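Local structure of methyl-accepting chemotaxis protein, putative (Geobacter sulfurreducens, 3OOV) at residues K13-D18 / N164-I169; C118-K123 / S158-I163. The protein probably takes part in chemotaxis signalling, with a GAF domain that may serve as its sensory or regulatory module. One frame throughout, in Å; residues are numbered along the deposited sequence.

Contact 1: K13-D18 / N164-I169; sequences KSIDVD and NLLKAI
Lys167, in the last turn of helix 143-167, reaches across to the backbone of Ile15 in the link between helices 7-13 and 17-31. Its chain runs straight beyond CG, each torsion near 180°, and this full extension carries the ammonium group to the loop, where NZ gives a hydrogen bond to Ile15 O at 2.9 Å. The donor lies nearly along the C=O axis, with a C=O...NZ angle of 163°. CE comes close to the same oxygen, at 3.1 Å from Ile15 O, so the end of the lysine is pressed against the carbonyl.

Beside this polar grip sits the tight apolar spot: Ile15 CG2 meets Leu166 CD2 at 3.5 Å, one methyl against one methyl, the two side chains crossing at about a right angle. Ile15 holds CG1 between its backbone N and carbonyl carbon (chi1 58°), which leaves CG2 beside the N as the branch that touches the leucine. The other branch is looser, its CD1 coming no nearer to Lys167 CE than 4.5 Å. All three residues are exposed, and the interface buries just 186 Å² in all.

The loop is shaped from its own side as well. Ser14 OG accepts from Asp16 N at 3.0 Å in an ST turn, and Asp16 is the N-cap of helix 17-31, its OD2 taking the N-H of Glu19. Deeper in, Val17 packs on Ile160 and Ile163 of helix 143-167.

Asp16 OD1 is 6.3 Å from Lys167 NZ, too far for a salt bridge, although its charge may still favour the ammonium group there. The chemistry thus implies a solvent-facing join between the start of one helix and the end of another, made by one charged hydrogen bond and one methyl contact.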
# COMPACT_ATOMS: atom_id res chain seq x y z
N LYS A 13 25.05 6.61 15.73
CA LYS A 13 25.70 7.26 16.89
C LYS A 13 24.74 7.85 17.91
O LYS A 13 25.14 8.18 19.02
CB LYS A 13 26.60 8.38 16.36
CG LYS A 13 28.07 8.04 16.22
CD LYS A 13 28.76 8.35 17.61
CE LYS A 13 30.16 8.95 17.42
NZ LYS A 13 30.15 10.30 16.74
N SER A 14 23.47 7.97 17.56
CA SER A 14 22.51 8.61 18.46
C SER A 14 21.79 7.60 19.35
O SER A 14 21.56 6.47 18.94
CB SER A 14 21.46 9.39 17.66
OG SER A 14 20.44 9.85 18.53
N ILE A 15 21.42 8.04 20.54
CA ILE A 15 20.61 7.25 21.46
C ILE A 15 19.37 8.11 21.91
O ILE A 15 18.79 7.89 22.97
CB ILE A 15 21.47 6.62 22.67
CG1 ILE A 15 22.18 7.71 23.48
CG2 ILE A 15 22.47 5.54 22.17
CD1 ILE A 15 22.48 7.29 24.93
N ASP A 16 18.99 9.08 21.06
CA ASP A 16 17.81 9.95 21.25
C ASP A 16 16.88 9.72 20.01
O ASP A 16 17.16 10.22 18.88
CB ASP A 16 18.28 11.41 21.35
CG ASP A 16 17.14 12.42 21.39
OD1 ASP A 16 17.33 13.49 22.03
OD2 ASP A 16 16.09 12.19 20.76
N VAL A 17 15.80 8.97 20.22
CA VAL A 17 14.78 8.66 19.19
C VAL A 17 14.43 9.88 18.29
O VAL A 17 14.56 9.80 17.07
CB VAL A 17 13.49 7.99 19.80
CG1 VAL A 17 12.25 8.00 18.76
CG2 VAL A 17 13.81 6.58 20.31
N ASP A 18 14.10 11.00 18.88
CA ASP A 18 13.68 12.17 18.13
C ASP A 18 14.80 12.70 17.27
O ASP A 18 14.57 13.17 16.12
CB ASP A 18 13.22 13.25 19.08
CG ASP A 18 11.87 12.95 19.68
OD1 ASP A 18 11.24 11.91 19.32
OD2 ASP A 18 11.42 13.78 20.50
N ASN A 164 15.54 1.45 22.33
CA ASN A 164 14.66 0.97 23.39
C ASN A 164 15.29 -0.19 24.19
O ASN A 164 15.21 -0.21 25.41
CB ASN A 164 13.23 0.62 22.86
CG ASN A 164 12.39 1.88 22.51
OD1 ASN A 164 12.59 2.97 23.05
ND2 ASN A 164 11.39 1.69 21.64
N LEU A 165 15.88 -1.14 23.46
CA LEU A 165 16.52 -2.34 24.03
C LEU A 165 17.64 -1.87 24.96
O LEU A 165 17.83 -2.40 26.07
CB LEU A 165 16.90 -3.41 22.95
CG LEU A 165 15.75 -4.29 22.33
CD1 LEU A 165 14.51 -3.49 22.00
CD2 LEU A 165 16.06 -5.24 21.09
N LEU A 166 18.25 -0.75 24.60
CA LEU A 166 19.38 -0.19 25.32
C LEU A 166 19.00 0.56 26.58
O LEU A 166 19.70 0.48 27.61
CB LEU A 166 20.13 0.78 24.38
CG LEU A 166 21.53 1.26 24.59
CD1 LEU A 166 22.47 0.00 24.61
CD2 LEU A 166 21.99 2.30 23.49
N LYS A 167 17.97 1.39 26.49
CA LYS A 167 17.58 2.16 27.66
C LYS A 167 16.63 1.40 28.61
O LYS A 167 16.28 1.93 29.65
CB LYS A 167 16.94 3.47 27.25
CG LYS A 167 17.89 4.45 26.49
CD LYS A 167 17.15 5.77 26.14
CE LYS A 167 18.12 6.95 25.88
NZ LYS A 167 17.41 8.21 25.50
N ALA A 168 16.19 0.21 28.23
CA ALA A 168 15.25 -0.56 29.06
C ALA A 168 15.91 -0.81 30.43
O ALA A 168 17.01 -1.39 30.49
CB ALA A 168 14.85 -1.89 28.39
N ILE A 169 15.27 -0.33 31.51
CA ILE A 169 15.87 -0.45 32.84
C ILE A 169 15.78 -1.88 33.40
O ILE A 169 15.00 -2.71 32.94
CB ILE A 169 15.31 0.58 33.83
CG1 ILE A 169 14.42 -0.08 34.88
CG2 ILE A 169 14.64 1.73 33.08
CD1 ILE A 169 13.39 0.87 35.49
OXT ILE A 169 16.57 -2.26 34.29

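Contact 2: C118-K123 / S158-I163; sequences CPIVVK and SAIVRI
Val122, at the end of strand 115-122, turns its side chain to helix 143-167 and meets Val161. The bond from CA to CB is directed at the helix, and at CB the valine forks. CG1 lies anti to the backbone N (chi1 154°) and comes to 3.8 Å from Val161 CG2; CG2, beside the N, touches that same methyl at 3.7 Å. One methyl of Val161 is therefore straddled by both branches of Val122, the two side chains set obliquely to each other.

The other methyl of Val161, CG1, faces the next residue along: Lys123, its chain bent at chi2 and chi3, swings over toward the helix, bringing NZ to 4.0 Å from Val161 CG1, a packing contact on the solvent side, Lys123 being exposed. Toward the buried side, Ile120 CG2 and Ile160 CD1 approach more loosely, at 4.4 Å. Ile127 of the neighbouring strand 125-133 touches Ile120, Val122 and Ile160, and so touches both the strand and the helix.

No hydrogen bond joins the two segments, but Val121 O accepts one from Ser157 OG just before the helical segment. A long C-terminal helix laid on an antiparallel sheet through aliphatic side chains is characteristic of the GAF fold.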
# COMPACT_ATOMS: atom_id res chain seq x y z
N CYS A 118 3.70 6.54 5.07
CA CYS A 118 4.39 5.27 5.20
C CYS A 118 4.50 4.97 6.72
O CYS A 118 4.90 5.84 7.47
CB CYS A 118 5.75 5.36 4.54
SG CYS A 118 6.74 3.90 4.90
N PRO A 119 4.06 3.80 7.17
CA PRO A 119 4.01 3.52 8.62
C PRO A 119 5.43 3.22 9.10
O PRO A 119 6.24 2.74 8.31
CB PRO A 119 3.15 2.25 8.72
CG PRO A 119 3.49 1.47 7.35
CD PRO A 119 3.66 2.63 6.34
N ILE A 120 5.75 3.55 10.34
CA ILE A 120 7.00 3.09 10.95
C ILE A 120 6.58 1.89 11.80
O ILE A 120 5.73 2.01 12.66
CB ILE A 120 7.61 4.20 11.84
CG1 ILE A 120 7.94 5.45 10.96
CG2 ILE A 120 8.87 3.61 12.62
CD1 ILE A 120 8.05 6.76 11.75
N VAL A 121 7.13 0.72 11.53
CA VAL A 121 6.54 -0.49 12.10
C VAL A 121 7.60 -1.15 12.91
O VAL A 121 8.73 -1.39 12.44
CB VAL A 121 5.97 -1.48 11.00
CG1 VAL A 121 5.47 -2.79 11.65
CG2 VAL A 121 4.83 -0.82 10.18
N VAL A 122 7.25 -1.42 14.16
CA VAL A 122 8.13 -2.20 15.06
C VAL A 122 7.38 -3.47 15.49
O VAL A 122 6.25 -3.40 15.97
CB VAL A 122 8.65 -1.31 16.22
CG1 VAL A 122 8.99 -2.16 17.47
CG2 VAL A 122 9.84 -0.49 15.74
N LYS A 123 7.97 -4.63 15.20
CA LYS A 123 7.42 -5.94 15.55
C LYS A 123 5.93 -6.10 15.23
O LYS A 123 5.13 -6.49 16.10
CB LYS A 123 7.74 -6.32 17.02
CG LYS A 123 9.05 -7.17 17.17
CD LYS A 123 10.32 -6.37 17.59
CE LYS A 123 10.58 -6.48 19.13
NZ LYS A 123 11.65 -5.52 19.71
N SER A 158 14.38 0.12 13.04
CA SER A 158 15.64 -0.49 13.63
C SER A 158 16.30 0.31 14.74
O SER A 158 16.69 -0.25 15.76
CB SER A 158 16.71 -0.69 12.56
OG SER A 158 16.22 -1.64 11.66
N ALA A 159 16.45 1.61 14.54
CA ALA A 159 17.11 2.41 15.52
C ALA A 159 16.23 2.65 16.78
O ALA A 159 16.74 2.79 17.90
CB ALA A 159 17.53 3.72 14.94
N ILE A 160 14.91 2.76 16.60
CA ILE A 160 14.03 2.87 17.75
C ILE A 160 14.19 1.60 18.63
O ILE A 160 14.28 1.69 19.83
CB ILE A 160 12.61 3.12 17.33
CG1 ILE A 160 12.57 4.56 16.75
CG2 ILE A 160 11.60 2.90 18.55
CD1 ILE A 160 11.30 4.92 16.09
N VAL A 161 14.20 0.43 17.99
CA VAL A 161 14.38 -0.85 18.65
C VAL A 161 15.72 -0.91 19.40
O VAL A 161 15.72 -1.22 20.61
CB VAL A 161 14.21 -2.03 17.67
CG1 VAL A 161 14.70 -3.37 18.29
CG2 VAL A 161 12.75 -2.18 17.31
N ARG A 162 16.83 -0.58 18.71
CA ARG A 162 18.14 -0.48 19.36
C ARG A 162 18.09 0.45 20.56
O ARG A 162 18.55 0.10 21.64
CB ARG A 162 19.27 -0.01 18.40
CG ARG A 162 20.59 0.40 19.13
CD ARG A 162 21.82 0.81 18.16
NE ARG A 162 21.55 2.01 17.33
CZ ARG A 162 21.44 3.25 17.79
NH1 ARG A 162 21.66 3.49 19.08
NH2 ARG A 162 21.10 4.25 16.96
N ILE A 163 17.53 1.64 20.39
CA ILE A 163 17.56 2.58 21.49
C ILE A 163 16.70 2.03 22.65
O ILE A 163 17.10 2.11 23.83
CB ILE A 163 17.15 3.96 21.04
CG1 ILE A 163 18.18 4.59 20.07
CG2 ILE A 163 16.86 4.86 22.23
CD1 ILE A 163 17.66 5.89 19.34

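From the N terminus, the chain leaves helix 7-13, turns through residues 13-18 into helix 17-31, and then runs through the six-stranded sheet and helix 74-82 before returning in helix 143-167. Contact 1 closes the wider loop, its segments 146 residues apart; contact 2, spanning 35, is nested inside it. Both end on helix 143-167, contact 2 six residues earlier, between one and two turns, and their centres lie 12 Å apart. They also meet directly: Arg162 NH1 is 3.0 Å from Ser14 O, a probable hydrogen bond, and Ile163 CD1 packs on Val17 N. The long helix thus ties the sheet, at strand 115-122, to the junction of the two N-terminal helices.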